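Local structure of flagellar basal body protein (Helicobacter pylori, 5NPY) at residues Val98-Met107 with Tyr135-Tyr145; Val208-Ile219 with Lys298-Leu308. The protein probably builds part of the flagellar hook, the curved joint that passes rotation from the basal body motor to the flagellar filament. All blocks are in the same frame, centred on the assembly; numbering follows the deposited sequence.

Contact 1: Val98-Met107 with Tyr135-Tyr145; sequences VIGPNKNGEM and YLVTPEGYYVY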
loop_
_atom_site.group_PDB
_atom_site.type_symbol
_atom_site.label_atom_id
_atom_site.label_comp_id
_atom_site.label_asym_id
_atom_site.label_seq_id
_atom_site.Cartn_x
_atom_site.Cartn_y
_atom_site.Cartn_z
ATOM N N VAL A 98 -1.334 -24.075 -34.231
ATOM C CA VAL A 98 -2.709 -24.131 -34.720
ATOM C C VAL A 98 -3.003 -22.866 -35.494
ATOM O O VAL A 98 -2.708 -21.763 -35.017
ATOM C CB VAL A 98 -3.726 -24.267 -33.582
ATOM C CG1 VAL A 98 -5.006 -24.818 -34.149
ATOM C CG2 VAL A 98 -3.155 -25.099 -32.452
ATOM N N ILE A 99 -3.595 -23.022 -36.676
ATOM C CA ILE A 99 -3.934 -21.903 -37.548
ATOM C C ILE A 99 -5.252 -22.186 -38.259
ATOM O O ILE A 99 -5.747 -23.313 -38.282
ATOM C CB ILE A 99 -2.844 -21.618 -38.594
ATOM C CG1 ILE A 99 -2.792 -22.759 -39.596
ATOM C CG2 ILE A 99 -1.484 -21.403 -37.930
ATOM C CD1 ILE A 99 -1.766 -22.526 -40.636
ATOM N N GLY A 100 -5.800 -21.142 -38.871
ATOM C CA GLY A 100 -7.080 -21.225 -39.530
ATOM C C GLY A 100 -7.316 -20.038 -40.438
ATOM O O GLY A 100 -6.658 -18.999 -40.324
ATOM N N PRO A 101 -8.275 -20.171 -41.360
ATOM C CA PRO A 101 -8.487 -19.141 -42.389
ATOM C C PRO A 101 -9.388 -17.970 -42.011
ATOM O O PRO A 101 -9.522 -17.045 -42.827
ATOM C CB PRO A 101 -9.133 -19.951 -43.523
ATOM C CG PRO A 101 -9.930 -20.986 -42.806
ATOM C CD PRO A 101 -9.105 -21.367 -41.595
ATOM N N ASN A 102 -9.993 -17.965 -40.820
ATOM C CA ASN A 102 -11.043 -17.013 -40.476
ATOM C C ASN A 102 -10.608 -16.210 -39.258
ATOM O O ASN A 102 -10.436 -16.767 -38.169
ATOM C CB ASN A 102 -12.370 -17.749 -40.231
ATOM C CG ASN A 102 -13.467 -16.864 -39.633
ATOM O OD1 ASN A 102 -13.230 -15.761 -39.150
ATOM N ND2 ASN A 102 -14.697 -17.366 -39.678
ATOM N N LYS A 103 -10.436 -14.901 -39.448
ATOM C CA LYS A 103 -10.261 -13.963 -38.345
ATOM C C LYS A 103 -11.618 -13.646 -37.746
ATOM O O LYS A 103 -12.491 -13.132 -38.452
ATOM C CB LYS A 103 -9.582 -12.688 -38.837
ATOM C CG LYS A 103 -9.930 -11.429 -38.081
ATOM C CD LYS A 103 -10.063 -10.269 -39.057
ATOM C CE LYS A 103 -11.109 -10.598 -40.114
ATOM N NZ LYS A 103 -11.149 -9.634 -41.245
ATOM N N ASN A 104 -11.750 -13.915 -36.439
ATOM C CA ASN A 104 -12.955 -13.970 -35.605
ATOM C C ASN A 104 -13.360 -15.427 -35.397
ATOM O O ASN A 104 -14.473 -15.718 -34.947
ATOM C CB ASN A 104 -14.113 -13.064 -36.095
ATOM C CG ASN A 104 -14.859 -13.590 -37.346
ATOM O OD1 ASN A 104 -15.176 -14.774 -37.476
ATOM N ND2 ASN A 104 -15.134 -12.676 -38.273
ATOM N N GLY A 105 -12.456 -16.359 -35.723
ATOM C CA GLY A 105 -12.716 -17.766 -35.503
ATOM C C GLY A 105 -12.404 -18.249 -34.095
ATOM O O GLY A 105 -11.810 -17.541 -33.291
ATOM N N GLU A 106 -12.790 -19.465 -33.758
ATOM C CA GLU A 106 -12.517 -20.067 -32.458
ATOM C C GLU A 106 -12.535 -21.605 -32.411
ATOM O O GLU A 106 -13.236 -22.233 -33.124
ATOM C CB GLU A 106 -13.427 -19.483 -31.378
ATOM C CG GLU A 106 -14.853 -19.987 -31.392
ATOM C CD GLU A 106 -15.699 -19.419 -30.276
ATOM O OE1 GLU A 106 -15.750 -18.198 -30.124
ATOM O OE2 GLU A 106 -16.316 -20.205 -29.560
ATOM N N MET A 107 -11.770 -22.203 -31.523
ATOM C CA MET A 107 -11.729 -23.648 -31.401
ATOM C C MET A 107 -11.665 -23.974 -29.923
ATOM O O MET A 107 -10.896 -23.387 -29.195
ATOM C CB MET A 107 -10.508 -24.212 -32.137
ATOM C CG MET A 107 -10.421 -25.728 -32.242
ATOM S SD MET A 107 -8.907 -26.404 -32.984
ATOM C CE MET A 107 -7.879 -24.984 -33.017
ATOM N N TYR A 135 -2.612 -8.729 -36.716
ATOM C CA TYR A 135 -2.956 -10.135 -36.531
ATOM C C TYR A 135 -1.755 -10.998 -36.884
ATOM O O TYR A 135 -1.055 -10.724 -37.860
ATOM C CB TYR A 135 -4.153 -10.544 -37.399
ATOM C CG TYR A 135 -5.513 -10.197 -36.831
ATOM C CD1 TYR A 135 -6.143 -8.999 -37.153
ATOM C CD2 TYR A 135 -6.168 -11.068 -35.977
ATOM C CE1 TYR A 135 -7.388 -8.681 -36.630
ATOM C CE2 TYR A 135 -7.411 -10.758 -35.447
ATOM C CZ TYR A 135 -8.015 -9.567 -35.776
ATOM O OH TYR A 135 -9.246 -9.271 -35.241
ATOM N N LEU A 136 -1.518 -12.037 -36.083
ATOM C CA LEU A 136 -0.471 -13.003 -36.405
ATOM C C LEU A 136 -0.934 -13.885 -37.557
ATOM O O LEU A 136 -2.028 -14.453 -37.515
ATOM C CB LEU A 136 -0.119 -13.870 -35.194
ATOM C CG LEU A 136 0.204 -13.205 -33.856
ATOM C CD1 LEU A 136 0.958 -14.176 -32.966
ATOM C CD2 LEU A 136 0.993 -11.917 -34.047
ATOM N N VAL A 137 -0.101 -13.990 -38.594
ATOM C CA VAL A 137 -0.447 -14.713 -39.811
ATOM C C VAL A 137 0.766 -15.494 -40.288
ATOM O O VAL A 137 1.912 -15.096 -40.057
ATOM C CB VAL A 137 -0.934 -13.772 -40.934
ATOM C CG1 VAL A 137 -2.302 -13.176 -40.593
ATOM C CG2 VAL A 137 0.127 -12.680 -41.218
ATOM N N THR A 138 0.496 -16.614 -40.954
ATOM C CA THR A 138 1.495 -17.373 -41.697
ATOM C C THR A 138 1.778 -16.640 -43.013
ATOM O O THR A 138 1.206 -15.581 -43.303
ATOM C CB THR A 138 0.991 -18.802 -41.895
ATOM O OG1 THR A 138 -0.153 -18.794 -42.756
ATOM C CG2 THR A 138 0.598 -19.400 -40.563
ATOM N N PRO A 139 2.701 -17.143 -43.846
ATOM C CA PRO A 139 2.872 -16.515 -45.170
ATOM C C PRO A 139 1.687 -16.733 -46.113
ATOM O O PRO A 139 1.517 -15.947 -47.052
ATOM C CB PRO A 139 4.156 -17.163 -45.711
ATOM C CG PRO A 139 4.876 -17.660 -44.499
ATOM C CD PRO A 139 3.791 -18.095 -43.562
ATOM N N GLU A 140 0.862 -17.756 -45.890
ATOM C CA GLU A 140 -0.324 -18.001 -46.705
ATOM C C GLU A 140 -1.539 -17.228 -46.218
ATOM O O GLU A 140 -2.636 -17.431 -46.751
ATOM C CB GLU A 140 -0.674 -19.495 -46.729
ATOM C CG GLU A 140 0.456 -20.425 -47.134
ATOM C CD GLU A 140 1.492 -20.624 -46.034
ATOM O OE1 GLU A 140 2.673 -20.261 -46.264
ATOM O OE2 GLU A 140 1.117 -21.130 -44.944
ATOM N N GLY A 141 -1.381 -16.388 -45.196
ATOM C CA GLY A 141 -2.479 -15.607 -44.663
ATOM C C GLY A 141 -3.353 -16.298 -43.637
ATOM O O GLY A 141 -4.406 -15.758 -43.294
ATOM N N TYR A 142 -2.968 -17.470 -43.139
ATOM C CA TYR A 142 -3.736 -18.119 -42.081
ATOM C C TYR A 142 -3.388 -17.515 -40.724
ATOM O O TYR A 142 -2.230 -17.189 -40.449
ATOM C CB TYR A 142 -3.478 -19.630 -42.062
ATOM C CG TYR A 142 -4.061 -20.386 -43.243
ATOM C CD1 TYR A 142 -5.438 -20.535 -43.389
ATOM C CD2 TYR A 142 -3.235 -20.964 -44.203
ATOM C CE1 TYR A 142 -5.973 -21.228 -44.462
ATOM C CE2 TYR A 142 -3.764 -21.658 -45.285
ATOM C CZ TYR A 142 -5.133 -21.785 -45.406
ATOM O OH TYR A 142 -5.662 -22.475 -46.469
ATOM N N TYR A 143 -4.399 -17.378 -39.872
ATOM C CA TYR A 143 -4.213 -16.761 -38.569
ATOM C C TYR A 143 -3.712 -17.778 -37.559
ATOM O O TYR A 143 -4.062 -18.956 -37.614
ATOM C CB TYR A 143 -5.523 -16.150 -38.072
ATOM C CG TYR A 143 -6.037 -15.115 -39.026
ATOM C CD1 TYR A 143 -5.354 -13.933 -39.218
ATOM C CD2 TYR A 143 -7.165 -15.344 -39.782
ATOM C CE1 TYR A 143 -5.802 -12.989 -40.109
ATOM C CE2 TYR A 143 -7.610 -14.412 -40.685
ATOM C CZ TYR A 143 -6.934 -13.235 -40.835
ATOM O OH TYR A 143 -7.396 -12.303 -41.727
ATOM N N VAL A 144 -2.901 -17.298 -36.620
ATOM C CA VAL A 144 -2.354 -18.117 -35.542
ATOM C C VAL A 144 -3.346 -18.150 -34.381
ATOM O O VAL A 144 -3.714 -17.101 -33.837
ATOM C CB VAL A 144 -0.995 -17.571 -35.092
ATOM C CG1 VAL A 144 -0.379 -18.475 -34.031
ATOM C CG2 VAL A 144 -0.080 -17.415 -36.303
ATOM N N TYR A 145 -3.771 -19.352 -33.989
ATOM C CA TYR A 145 -4.716 -19.512 -32.885
ATOM C C TYR A 145 -3.991 -19.680 -31.557
ATOM O O TYR A 145 -2.980 -20.394 -31.467
ATOM C CB TYR A 145 -5.642 -20.717 -33.097
ATOM C CG TYR A 145 -6.731 -20.473 -34.107
ATOM C CD1 TYR A 145 -6.425 -19.872 -35.320
ATOM C CD2 TYR A 145 -8.059 -20.840 -33.862
ATOM C CE1 TYR A 145 -7.380 -19.623 -36.257
ATOM C CE2 TYR A 145 -9.047 -20.596 -34.826
ATOM C CZ TYR A 145 -8.681 -19.983 -36.025
ATOM O OH TYR A 145 -9.566 -19.690 -37.033
#
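Val98-Met107 and Tyr135-Tyr145 meet as an antiparallel strand pair in the D1 domain, with tyrosines closing over the loop that follows strand 97-100. Tyr145 N donates a nearly straight bond of 2.8 Å to Val98 O. Gly100 and Tyr143 form the hydrogen-bonded pair: Tyr143 N lies 2.8 Å from Gly100 O, and Gly100 N returns a longer bond to Tyr143 O. Ile99 and Val144 are the non-hydrogen-bonded pair. On their face, Ile99 CD1 touches Tyr142 CB at 3.7 Å and Thr138 CG2. The Tyr142 ring turns an edge to the Gly100-Pro101 backbone, and Pro101 CB lies 3.5 Å from Tyr142 CE1. The ring of Tyr145 puts CE1 3.4 Å from Gly100 N, and Met107 CE meets Tyr145 CD2. The poorly ordered Lys103 chain lies across two neighbouring rings. Lys103 CB sits over one face of the Tyr143 ring, 3.6 Å from its centroid, in a CH-pi contact. Lys103 CG does so on Tyr135, 3.9 Å from the centroid; it stands anti to the backbone N (chi1 151°). Outside, Phe121 meets the Tyr142 ring edge-to-face, strand 121-123 pairs with the other side of 97-100, and strand 173-176 packs against Tyr143 and Tyr145.

Contact 2: Val208-Ile219 with Lys298-Leu308; sequences VQDFFLNDKGEI and KSEKDAKSPPL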
loop_
_atom_site.group_PDB
_atom_site.type_symbol
_atom_site.label_atom_id
_atom_site.label_comp_id
_atom_site.label_asym_id
_atom_site.label_seq_id
_atom_site.Cartn_x
_atom_site.Cartn_y
_atom_site.Cartn_z
ATOM N N VAL A 208 5.254 19.671 19.309
ATOM C CA VAL A 208 3.884 19.277 19.540
ATOM C C VAL A 208 2.903 20.294 18.952
ATOM O O VAL A 208 1.735 19.956 18.733
ATOM C CB VAL A 208 3.711 19.038 21.053
ATOM C CG1 VAL A 208 3.436 20.354 21.801
ATOM C CG2 VAL A 208 2.659 17.971 21.297
ATOM N N GLN A 209 3.361 21.519 18.643
ATOM C CA GLN A 209 2.500 22.508 17.990
ATOM C C GLN A 209 1.950 21.998 16.671
ATOM O O GLN A 209 0.899 22.475 16.227
ATOM C CB GLN A 209 3.251 23.829 17.750
ATOM C CG GLN A 209 4.390 23.733 16.723
ATOM C CD GLN A 209 5.757 23.511 17.364
ATOM O OE1 GLN A 209 5.880 22.943 18.457
ATOM N NE2 GLN A 209 6.786 23.977 16.692
ATOM N N ASP A 210 2.636 21.028 16.049
ATOM C CA ASP A 210 2.166 20.413 14.810
ATOM C C ASP A 210 0.826 19.709 14.980
ATOM O O ASP A 210 0.080 19.563 14.002
ATOM C CB ASP A 210 3.193 19.403 14.301
ATOM C CG ASP A 210 4.290 20.043 13.471
ATOM O OD1 ASP A 210 4.523 19.543 12.342
ATOM O OD2 ASP A 210 4.920 21.021 13.941
ATOM N N PHE A 211 0.526 19.236 16.195
ATOM C CA PHE A 211 -0.692 18.497 16.509
ATOM C C PHE A 211 -1.641 19.261 17.420
ATOM O O PHE A 211 -2.855 19.173 17.233
ATOM C CB PHE A 211 -0.335 17.167 17.171
ATOM C CG PHE A 211 -1.513 16.246 17.372
ATOM C CD1 PHE A 211 -2.327 15.888 16.308
ATOM C CD2 PHE A 211 -1.787 15.717 18.620
ATOM C CE1 PHE A 211 -3.402 15.028 16.492
ATOM C CE2 PHE A 211 -2.860 14.864 18.805
ATOM C CZ PHE A 211 -3.662 14.508 17.739
ATOM N N PHE A 212 -1.105 20.024 18.394
ATOM C CA PHE A 212 -1.907 20.725 19.395
ATOM C C PHE A 212 -2.493 22.048 18.893
ATOM O O PHE A 212 -3.441 22.547 19.504
ATOM C CB PHE A 212 -1.079 21.008 20.669
ATOM C CG PHE A 212 -0.868 19.797 21.563
ATOM C CD1 PHE A 212 -1.519 18.601 21.315
ATOM C CD2 PHE A 212 -0.003 19.860 22.648
ATOM C CE1 PHE A 212 -1.307 17.479 22.139
ATOM C CE2 PHE A 212 0.207 18.756 23.475
ATOM C CZ PHE A 212 -0.448 17.559 23.215
ATOM N N LEU A 213 -1.947 22.637 17.830
ATOM C CA LEU A 213 -2.480 23.856 17.233
ATOM C C LEU A 213 -3.319 23.545 15.996
ATOM O O LEU A 213 -3.085 22.555 15.295
ATOM C CB LEU A 213 -1.351 24.816 16.849
ATOM C CG LEU A 213 -0.534 25.236 18.083
ATOM C CD1 LEU A 213 0.602 26.239 17.767
ATOM C CD2 LEU A 213 -1.435 25.772 19.201
ATOM N N ASN A 214 -4.297 24.411 15.721
ATOM C CA ASN A 214 -5.064 24.279 14.491
ATOM C C ASN A 214 -4.466 25.173 13.399
ATOM O O ASN A 214 -3.473 25.869 13.606
ATOM C CB ASN A 214 -6.539 24.596 14.742
ATOM C CG ASN A 214 -6.776 26.055 15.120
ATOM O OD1 ASN A 214 -5.901 26.920 14.979
ATOM N ND2 ASN A 214 -7.968 26.331 15.618
ATOM N N ASP A 215 -5.091 25.165 12.221
ATOM C CA ASP A 215 -4.577 25.938 11.089
ATOM C C ASP A 215 -4.355 27.411 11.425
ATOM O O ASP A 215 -3.428 28.035 10.895
ATOM C CB ASP A 215 -5.531 25.812 9.902
ATOM C CG ASP A 215 -5.073 24.771 8.903
ATOM O OD1 ASP A 215 -4.386 23.814 9.322
ATOM O OD2 ASP A 215 -5.389 24.911 7.701
ATOM N N LYS A 216 -5.181 27.979 12.300
ATOM C CA LYS A 216 -5.032 29.360 12.745
ATOM C C LYS A 216 -4.074 29.513 13.931
ATOM O O LYS A 216 -4.056 30.577 14.561
ATOM C CB LYS A 216 -6.404 29.940 13.102
ATOM C CG LYS A 216 -7.365 30.025 11.915
ATOM C CD LYS A 216 -8.517 30.997 12.168
ATOM C CE LYS A 216 -9.847 30.267 12.348
ATOM N NZ LYS A 216 -11.021 31.181 12.253
ATOM N N GLY A 217 -3.293 28.480 14.249
ATOM C CA GLY A 217 -2.379 28.542 15.374
ATOM C C GLY A 217 -3.035 28.651 16.730
ATOM O O GLY A 217 -2.442 29.223 17.652
ATOM N N GLU A 218 -4.249 28.133 16.889
ATOM C CA GLU A 218 -4.905 28.153 18.190
ATOM C C GLU A 218 -4.891 26.760 18.804
ATOM O O GLU A 218 -4.812 25.748 18.099
ATOM C CB GLU A 218 -6.344 28.682 18.089
ATOM C CG GLU A 218 -6.509 30.019 17.338
ATOM C CD GLU A 218 -5.820 31.220 18.014
ATOM O OE1 GLU A 218 -5.148 31.042 19.057
ATOM O OE2 GLU A 218 -5.960 32.357 17.496
ATOM N N ILE A 219 -4.974 26.715 20.136
ATOM C CA ILE A 219 -4.791 25.466 20.874
ATOM C C ILE A 219 -6.040 24.597 20.770
ATOM O O ILE A 219 -7.161 25.058 21.025
ATOM C CB ILE A 219 -4.440 25.749 22.339
ATOM C CG1 ILE A 219 -2.996 26.243 22.428
ATOM C CG2 ILE A 219 -4.642 24.482 23.184
ATOM C CD1 ILE A 219 -2.634 26.850 23.742
ATOM N N LYS A 298 2.152 28.950 24.627
ATOM C CA LYS A 298 3.117 29.169 23.558
ATOM C C LYS A 298 4.354 29.832 24.134
ATOM O O LYS A 298 4.256 30.751 24.949
ATOM C CB LYS A 298 2.542 30.046 22.452
ATOM C CG LYS A 298 1.345 29.498 21.729
ATOM C CD LYS A 298 0.897 30.535 20.708
ATOM C CE LYS A 298 -0.073 29.983 19.692
ATOM N NZ LYS A 298 -0.471 31.047 18.711
ATOM N N SER A 299 5.523 29.351 23.711
ATOM C CA SER A 299 6.788 29.907 24.173
ATOM C C SER A 299 7.014 31.326 23.674
ATOM O O SER A 299 7.857 32.040 24.230
ATOM C CB SER A 299 7.939 29.024 23.703
ATOM O OG SER A 299 7.906 28.918 22.293
ATOM N N GLU A 300 6.301 31.722 22.622
ATOM C CA GLU A 300 6.350 33.062 22.037
ATOM C C GLU A 300 4.913 33.338 21.598
ATOM O O GLU A 300 4.479 32.847 20.553
ATOM C CB GLU A 300 7.337 33.111 20.879
ATOM C CG GLU A 300 7.183 34.280 19.929
ATOM C CD GLU A 300 7.926 34.045 18.620
ATOM O OE1 GLU A 300 8.566 32.978 18.493
ATOM O OE2 GLU A 300 7.859 34.913 17.718
ATOM N N LYS A 301 4.163 34.078 22.421
ATOM C CA LYS A 301 2.706 34.024 22.325
ATOM C C LYS A 301 2.144 34.834 21.162
ATOM O O LYS A 301 0.978 34.644 20.796
ATOM C CB LYS A 301 2.060 34.460 23.645
ATOM C CG LYS A 301 0.873 33.542 24.069
ATOM C CD LYS A 301 1.332 32.323 24.919
ATOM C CE LYS A 301 0.176 31.386 25.328
ATOM N NZ LYS A 301 -0.607 30.738 24.234
ATOM N N ASP A 302 2.931 35.713 20.562
ATOM C CA ASP A 302 2.470 36.361 19.345
ATOM C C ASP A 302 2.785 35.551 18.102
ATOM O O ASP A 302 2.224 35.838 17.038
ATOM C CB ASP A 302 3.077 37.758 19.229
ATOM C CG ASP A 302 2.970 38.529 20.521
ATOM O OD1 ASP A 302 2.049 39.366 20.640
ATOM O OD2 ASP A 302 3.796 38.276 21.427
ATOM N N ALA A 303 3.652 34.546 18.214
ATOM C CA ALA A 303 3.900 33.658 17.091
ATOM C C ALA A 303 2.669 32.813 16.804
ATOM O O ALA A 303 1.959 32.388 17.720
ATOM C CB ALA A 303 5.096 32.746 17.358
ATOM N N LYS A 304 2.432 32.570 15.515
ATOM C CA LYS A 304 1.367 31.687 15.069
ATOM C C LYS A 304 1.598 30.283 15.625
ATOM O O LYS A 304 0.877 29.853 16.530
ATOM C CB LYS A 304 1.280 31.687 13.542
ATOM C CG LYS A 304 0.306 30.661 12.987
ATOM C CD LYS A 304 -0.085 30.933 11.541
ATOM C CE LYS A 304 -1.030 32.105 11.451
ATOM N NZ LYS A 304 -2.197 31.909 12.361
ATOM N N SER A 305 2.618 29.572 15.140
ATOM C CA SER A 305 2.896 28.206 15.577
ATOM C C SER A 305 4.293 28.089 16.185
ATOM O O SER A 305 5.197 27.512 15.564
ATOM C CB SER A 305 2.738 27.227 14.418
ATOM O OG SER A 305 2.996 25.900 14.855
ATOM N N PRO A 306 4.500 28.578 17.405
ATOM C CA PRO A 306 5.821 28.448 18.048
ATOM C C PRO A 306 5.937 27.137 18.805
ATOM O O PRO A 306 4.948 26.406 18.960
ATOM C CB PRO A 306 5.850 29.641 19.014
ATOM C CG PRO A 306 4.395 29.745 19.461
ATOM C CD PRO A 306 3.548 29.316 18.260
ATOM N N PRO A 307 7.130 26.802 19.295
ATOM C CA PRO A 307 7.243 25.677 20.232
ATOM C C PRO A 307 6.369 25.925 21.449
ATOM O O PRO A 307 6.229 27.054 21.913
ATOM C CB PRO A 307 8.731 25.661 20.600
ATOM C CG PRO A 307 9.425 26.335 19.433
ATOM C CD PRO A 307 8.441 27.347 18.894
ATOM N N LEU A 308 5.759 24.861 21.948
ATOM C CA LEU A 308 4.820 24.963 23.049
ATOM C C LEU A 308 5.458 24.450 24.333
ATOM O O LEU A 308 6.341 23.587 24.306
ATOM C CB LEU A 308 3.523 24.191 22.740
ATOM C CG LEU A 308 2.799 24.630 21.462
ATOM C CD1 LEU A 308 1.517 23.875 21.322
ATOM C CD2 LEU A 308 2.534 26.145 21.437
HETATM O O HOH W 1 6.940 22.234 21.006
HETATM O O HOH W 2 7.208 25.962 14.809
HETATM O O HOH W 3 -2.884 32.347 17.065
#
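Gln209 and Leu308 face each other through contrasting first torsions. Gln209 CG sits between the backbone N and the carbonyl carbon (chi1 67°), and the chain bends again at chi2, which lays the amide along the Pro306-Pro307 backbone. Leu308 CG is anti to its own carbonyl carbon (chi1 -57°), and CD1 comes to 3.7 Å from Gln209 CA. The same methyl meets Phe212 CB and reaches the edge of the Phe212 ring. Leu213 and Leu308 approach tip to tip, with Leu213 CG 4.1 Å from Leu308 CD1. Val208 CG1 closes on Leu308 CB, so this leucine is gripped by four residues of the helical turn and its flanks.

The polar part of Gln209 works through water. OE1 accepts from water 1, which in turn accepts from Leu308 N. NE2 donates to water 2, which donates to Ser305 O. Gln209 CG also lies 3.2 Å from Ser305 OG.

At the other end, extended Lys298 carries its ammonium group among three main-chain carbonyls. Lys298 NZ donates to Gly217 O at 2.9 Å, in the carbonyl plane, and bonds Lys304 O at 2.8 Å and Ala303 O at 2.9 Å. Three backbone oxygens hold the ammonium group; two are in its own loop, and the bond to Gly217 O joins the loops. Glu218 is close but not in contact, and its negative charge may favour the protonated form of Lys298.

Gly217 has positive phi and ends the type I turn from Asn214. Asn214 OD1 accepts from Glu218 N at 2.8 Å. Leu296 of strand 293-298 touches Phe212, Ile219 and Leu308. A lysine hydrogen-bonded to main-chain carbonyls here joins the turn after helix 209-212 to the 298-308 connection of an antiparallel beta hairpin.

Contact 1 and contact 2 belong to separate parts of an elongated chain. Their centres lie about 72 Å apart, their nearest atoms about 55 Å, and they do not touch. They sit on opposite sides of the chain's centre, with contact 1 about 43 Å and contact 2 about 33 Å from it. Along the sequence contact 1 closes before contact 2 opens. The strands of contact 1 and those flanking 298-308 belong to separate sheets. The bound tris-hydroxymethyl-methyl-ammonium is nearer contact 2: the Phe212 side chain is about 9 Å from it. Its pocket includes Asn226, Thr380 and Arg393, none of them in either contact.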